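Local structure of putative invasin (Yersinia pseudotuberculosis IP 31758, 5N40) at residues V136-V148 and Y171-L184. The protein is an invasin-type adhesin of the bacterial surface, InvE, built of immunoglobulin-like domains and a C-type lectin-like domain, and probably mediates attachment to host cells. The protein carries 1 engineered substitution. Residues are numbered along the deposited sequence; the frame is centred on the assembly and turned at random.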
loop_
_atom_site.group_PDB
_atom_site.type_symbol
_atom_site.label_atom_id
_atom_site.label_comp_id
_atom_site.label_asym_id
_atom_site.label_seq_id
_atom_site.Cartn_x
_atom_site.Cartn_y
_atom_site.Cartn_z
ATOM N N VAL A 136 1.966 24.186 -6.478
ATOM C CA VAL A 136 0.544 24.380 -6.215
ATOM C C VAL A 136 -0.107 23.016 -6.024
ATOM O O VAL A 136 -0.014 22.146 -6.897
ATOM C CB VAL A 136 -0.134 25.155 -7.354
ATOM C CG1 VAL A 136 -1.604 25.385 -7.045
ATOM C CG2 VAL A 136 0.573 26.481 -7.575
ATOM N N VAL A 137 -0.770 22.831 -4.880
ATOM C CA VAL A 137 -1.389 21.548 -4.576
ATOM C C VAL A 137 -2.575 21.319 -5.504
ATOM O O VAL A 137 -3.268 22.259 -5.924
ATOM C CB VAL A 137 -1.821 21.469 -3.100
ATOM C CG1 VAL A 137 -0.619 21.683 -2.183
ATOM C CG2 VAL A 137 -2.930 22.466 -2.798
ATOM N N ALA A 138 -2.815 20.049 -5.820
ATOM C CA ALA A 138 -3.858 19.658 -6.763
ATOM C C ALA A 138 -4.942 18.872 -6.029
ATOM O O ALA A 138 -4.748 17.686 -5.719
ATOM C CB ALA A 138 -3.258 18.832 -7.902
ATOM N N PRO A 139 -6.073 19.484 -5.695
ATOM C CA PRO A 139 -7.134 18.755 -5.004
ATOM C C PRO A 139 -7.992 17.951 -5.969
ATOM O O PRO A 139 -8.071 18.228 -7.165
ATOM C CB PRO A 139 -7.954 19.866 -4.340
ATOM C CG PRO A 139 -7.769 21.043 -5.229
ATOM C CD PRO A 139 -6.390 20.916 -5.842
ATOM N N ASN A 140 -8.626 16.917 -5.410
ATOM C CA ASN A 140 -9.627 16.114 -6.110
ATOM C C ASN A 140 -9.029 15.305 -7.257
ATOM O O ASN A 140 -9.722 14.965 -8.222
ATOM C CB ASN A 140 -10.780 16.994 -6.604
ATOM C CG ASN A 140 -11.530 17.655 -5.458
ATOM O OD1 ASN A 140 -11.897 17.000 -4.477
ATOM N ND2 ASN A 140 -11.736 18.960 -5.557
ATOM N N VAL A 141 -7.757 14.942 -7.138
ATOM C CA VAL A 141 -7.082 14.099 -8.118
ATOM C C VAL A 141 -7.345 12.635 -7.771
ATOM O O VAL A 141 -6.993 12.172 -6.678
ATOM C CB VAL A 141 -5.576 14.390 -8.153
ATOM C CG1 VAL A 141 -4.850 13.372 -9.036
ATOM C CG2 VAL A 141 -5.308 15.822 -8.648
ATOM N N LYS A 142 -7.943 11.907 -8.709
ATOM C CA LYS A 142 -8.237 10.495 -8.501
ATOM C C LYS A 142 -6.952 9.671 -8.474
ATOM O O LYS A 142 -6.070 9.844 -9.316
ATOM C CB LYS A 142 -9.164 9.990 -9.605
ATOM C CG LYS A 142 -10.571 10.573 -9.543
ATOM C CD LYS A 142 -11.446 9.964 -10.642
ATOM C CE LYS A 142 -12.881 10.460 -10.570
ATOM N NZ LYS A 142 -13.722 9.890 -11.671
ATOM N N MET A 143 -6.877 8.744 -7.519
ATOM C CA MET A 143 -5.664 7.981 -7.250
ATOM C C MET A 143 -5.976 6.493 -7.197
ATOM O O MET A 143 -7.041 6.088 -6.719
ATOM C CB MET A 143 -5.036 8.415 -5.921
ATOM C CG MET A 143 -3.524 8.234 -5.850
ATOM S SD MET A 143 -2.603 9.346 -6.935
ATOM C CE MET A 143 -3.113 10.950 -6.324
ATOM N N THR A 144 -5.035 5.679 -7.683
ATOM C CA THR A 144 -5.080 4.231 -7.512
ATOM C C THR A 144 -3.714 3.755 -7.031
ATOM O O THR A 144 -2.719 4.484 -7.094
ATOM C CB THR A 144 -5.449 3.487 -8.801
ATOM O OG1 THR A 144 -4.416 3.679 -9.766
ATOM C CG2 THR A 144 -6.785 3.971 -9.359
ATOM N N PHE A 145 -3.671 2.516 -6.550
ATOM C CA PHE A 145 -2.436 1.896 -6.091
ATOM C C PHE A 145 -2.244 0.543 -6.761
ATOM O O PHE A 145 -3.201 -0.201 -6.986
ATOM C CB PHE A 145 -2.424 1.707 -4.565
ATOM C CG PHE A 145 -2.446 2.993 -3.805
ATOM C CD1 PHE A 145 -1.273 3.694 -3.573
ATOM C CD2 PHE A 145 -3.634 3.515 -3.336
ATOM C CE1 PHE A 145 -1.285 4.881 -2.880
ATOM C CE2 PHE A 145 -3.649 4.706 -2.635
ATOM C CZ PHE A 145 -2.468 5.392 -2.416
ATOM N N GLU A 146 -0.982 0.221 -7.036
ATOM C CA GLU A 146 -0.623 -1.028 -7.697
ATOM C C GLU A 146 0.661 -1.583 -7.101
ATOM O O GLU A 146 1.656 -0.862 -6.981
ATOM C CB GLU A 146 -0.448 -0.808 -9.205
ATOM C CG GLU A 146 -0.269 -2.088 -9.994
ATOM C CD GLU A 146 -0.222 -1.854 -11.490
ATOM O OE1 GLU A 146 0.006 -0.702 -11.912
ATOM O OE2 GLU A 146 -0.408 -2.830 -12.241
ATOM N N GLN A 147 0.637 -2.861 -6.725
ATOM C CA GLN A 147 1.865 -3.557 -6.361
ATOM C C GLN A 147 2.680 -3.820 -7.619
ATOM O O GLN A 147 2.180 -4.441 -8.560
ATOM C CB GLN A 147 1.530 -4.864 -5.637
ATOM C CG GLN A 147 2.739 -5.744 -5.323
ATOM C CD GLN A 147 3.092 -6.711 -6.443
ATOM O OE1 GLN A 147 4.099 -6.544 -7.135
ATOM N NE2 GLN A 147 2.276 -7.749 -6.605
ATOM N N VAL A 148 3.923 -3.335 -7.651
ATOM C CA VAL A 148 4.778 -3.475 -8.826
ATOM C C VAL A 148 6.060 -4.248 -8.551
ATOM O O VAL A 148 6.798 -4.539 -9.500
ATOM C CB VAL A 148 5.115 -2.099 -9.453
ATOM C CG1 VAL A 148 3.853 -1.406 -9.957
ATOM C CG2 VAL A 148 5.861 -1.213 -8.461
ATOM N N TYR A 171 -5.234 -3.920 -2.276
ATOM C CA TYR A 171 -4.793 -2.631 -2.807
ATOM C C TYR A 171 -5.522 -2.276 -4.102
ATOM O O TYR A 171 -5.816 -1.101 -4.349
ATOM C CB TYR A 171 -3.275 -2.637 -3.032
ATOM C CG TYR A 171 -2.829 -3.618 -4.087
ATOM C CD1 TYR A 171 -2.870 -3.288 -5.441
ATOM C CD2 TYR A 171 -2.380 -4.883 -3.741
ATOM C CE1 TYR A 171 -2.483 -4.186 -6.402
ATOM C CE2 TYR A 171 -1.982 -5.788 -4.704
ATOM C CZ TYR A 171 -2.042 -5.435 -6.032
ATOM O OH TYR A 171 -1.656 -6.351 -6.987
ATOM N N ASP A 172 -5.828 -3.270 -4.940
ATOM C CA ASP A 172 -6.437 -2.995 -6.239
ATOM C C ASP A 172 -7.914 -2.644 -6.145
ATOM O O ASP A 172 -8.514 -2.292 -7.168
ATOM C CB ASP A 172 -6.244 -4.178 -7.200
ATOM C CG ASP A 172 -6.705 -5.517 -6.628
ATOM O OD1 ASP A 172 -7.421 -5.555 -5.596
ATOM O OD2 ASP A 172 -6.336 -6.543 -7.244
ATOM N N ALA A 173 -8.506 -2.703 -4.955
ATOM C CA ALA A 173 -9.871 -2.241 -4.754
ATOM C C ALA A 173 -9.941 -0.779 -4.346
ATOM O O ALA A 173 -11.042 -0.213 -4.316
ATOM C CB ALA A 173 -10.569 -3.100 -3.690
ATOM N N PHE A 174 -8.807 -0.150 -4.034
ATOM C CA PHE A 174 -8.842 1.208 -3.516
ATOM C C PHE A 174 -9.207 2.211 -4.608
ATOM O O PHE A 174 -8.698 2.157 -5.729
ATOM C CB PHE A 174 -7.497 1.601 -2.897
ATOM C CG PHE A 174 -7.483 3.011 -2.378
ATOM C CD1 PHE A 174 -7.197 4.075 -3.223
ATOM C CD2 PHE A 174 -7.813 3.275 -1.065
ATOM C CE1 PHE A 174 -7.222 5.369 -2.756
ATOM C CE2 PHE A 174 -7.839 4.575 -0.593
ATOM C CZ PHE A 174 -7.542 5.621 -1.441
ATOM N N THR A 175 -10.103 3.131 -4.265
ATOM C CA THR A 175 -10.313 4.355 -5.018
ATOM C C THR A 175 -10.353 5.505 -4.025
ATOM O O THR A 175 -10.761 5.331 -2.878
ATOM C CB THR A 175 -11.613 4.329 -5.842
ATOM O OG1 THR A 175 -12.743 4.164 -4.971
ATOM C CG2 THR A 175 -11.580 3.198 -6.847
ATOM N N GLY A 176 -9.922 6.675 -4.468
ATOM C CA GLY A 176 -9.908 7.837 -3.596
ATOM C C GLY A 176 -9.338 9.026 -4.333
ATOM O O GLY A 176 -8.867 8.915 -5.468
ATOM N N MET A 177 -9.391 10.176 -3.662
ATOM C CA MET A 177 -8.979 11.448 -4.244
ATOM C C MET A 177 -8.125 12.225 -3.261
ATOM O O MET A 177 -8.283 12.095 -2.049
ATOM C CB MET A 177 -10.171 12.344 -4.585
ATOM C CG MET A 177 -10.931 12.001 -5.821
ATOM S SD MET A 177 -12.287 13.172 -5.940
ATOM C CE MET A 177 -13.128 12.535 -7.389
ATOM N N THR A 178 -7.263 13.086 -3.793
ATOM C CA THR A 178 -6.551 14.019 -2.929
ATOM C C THR A 178 -7.521 15.041 -2.347
ATOM O O THR A 178 -8.571 15.337 -2.930
ATOM C CB THR A 178 -5.443 14.736 -3.686
ATOM O OG1 THR A 178 -5.993 15.387 -4.833
ATOM C CG2 THR A 178 -4.372 13.763 -4.127
ATOM N N ASP A 179 -7.172 15.561 -1.168
ATOM C CA ASP A 179 -8.031 16.488 -0.440
ATOM C C ASP A 179 -7.693 17.933 -0.809
ATOM O O ASP A 179 -6.975 18.203 -1.774
ATOM C CB ASP A 179 -7.932 16.233 1.070
ATOM C CG ASP A 179 -6.559 16.563 1.665
ATOM O OD1 ASP A 179 -5.719 17.198 1.003
ATOM O OD2 ASP A 179 -6.319 16.183 2.837
ATOM N N ALA A 180 -8.249 18.887 -0.049
ATOM C CA ALA A 180 -8.068 20.297 -0.375
ATOM C C ALA A 180 -6.601 20.700 -0.375
ATOM O O ALA A 180 -6.235 21.677 -1.037
ATOM C CB ALA A 180 -8.855 21.172 0.606
ATOM N N ASN A 181 -5.750 19.981 0.364
ATOM C CA ASN A 181 -4.319 20.253 0.389
ATOM C C ASN A 181 -3.538 19.368 -0.574
ATOM O O ASN A 181 -2.305 19.313 -0.499
ATOM C CB ASN A 181 -3.777 20.105 1.814
ATOM C CG ASN A 181 -4.460 21.042 2.786
ATOM O OD1 ASN A 181 -4.361 22.262 2.661
ATOM N ND2 ASN A 181 -5.152 20.478 3.761
ATOM N N GLY A 182 -4.223 18.710 -1.506
ATOM C CA GLY A 182 -3.543 17.862 -2.459
ATOM C C GLY A 182 -2.995 16.576 -1.883
ATOM O O GLY A 182 -2.139 15.944 -2.513
ATOM N N GLN A 183 -3.469 16.158 -0.712
ATOM C CA GLN A 183 -2.937 14.988 -0.028
ATOM C C GLN A 183 -3.975 13.874 0.061
ATOM O O GLN A 183 -5.175 14.124 0.206
ATOM C CB GLN A 183 -2.454 15.354 1.380
ATOM C CG GLN A 183 -1.403 16.438 1.406
ATOM C CD GLN A 183 -0.787 16.601 2.784
ATOM O OE1 GLN A 183 -1.059 15.813 3.690
ATOM N NE2 GLN A 183 0.041 17.626 2.950
ATOM N N LEU A 184 -3.493 12.641 -0.044
ATOM C CA LEU A 184 -4.289 11.442 0.204
ATOM C C LEU A 184 -3.484 10.556 1.139
ATOM O O LEU A 184 -2.384 10.125 0.780
ATOM C CB LEU A 184 -4.601 10.706 -1.103
ATOM C CG LEU A 184 -5.170 9.289 -0.980
ATOM C CD1 LEU A 184 -6.502 9.310 -0.261
ATOM C CD2 LEU A 184 -5.303 8.639 -2.352
HETATM O O HOH W 1 -11.423 15.485 -2.457
HETATM O O HOH W 2 -9.544 6.472 -7.567
HETATM O O HOH W 3 -6.107 0.964 -6.317
HETATM O O HOH W 4 -0.197 -5.932 -9.034
#
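Lys142 and Met177 form an antiparallel non-hydrogen-bonded pair in the Bacterial Immunoglobulin-like 21 domain, a beta sandwich. Here the short, weakly bonded edge strand 176-177 lies along strand 142-151. Thr178 N donates to Val141 O, and Met143 N donates to Gly176 O at 2.9 Å. Before Gly176 the second segment is loop and a 3-10 turn at 171-173, and waters lie between the backbones. One accepts from Gly176 N and donates to Met143 O. Asp179 to Gly182 make a type I turn, and Asp179 OD1 accepts from Asn181 N and Gln183 N on opposite faces of its carboxylate.

Thr178 ties down the loop 138-141. Its OG1 sits between its own backbone N and carbonyl carbon (chi1 56°). There it donates to Ala138 O in the carbonyl plane, at 2.8 Å, and accepts from Val141 N. Asn140 N donates to Thr178 O. Lys142 and Met177 lie side by side on the outer face, CE to CE 3.8 Å. On the inner side, Phe145 turns an edge to the face of Phe174, planes at 68°. Ile166, in the facing sheet, touches both rings. Leu184 CD2 meets Met143 CB at 3.6 Å. Farther along strand 142-151, Gln147 CB lies over the Tyr171 ring, 4.0 Å from its centroid, while Phe145 O meets the ring edge at CD1, 3.5 Å away.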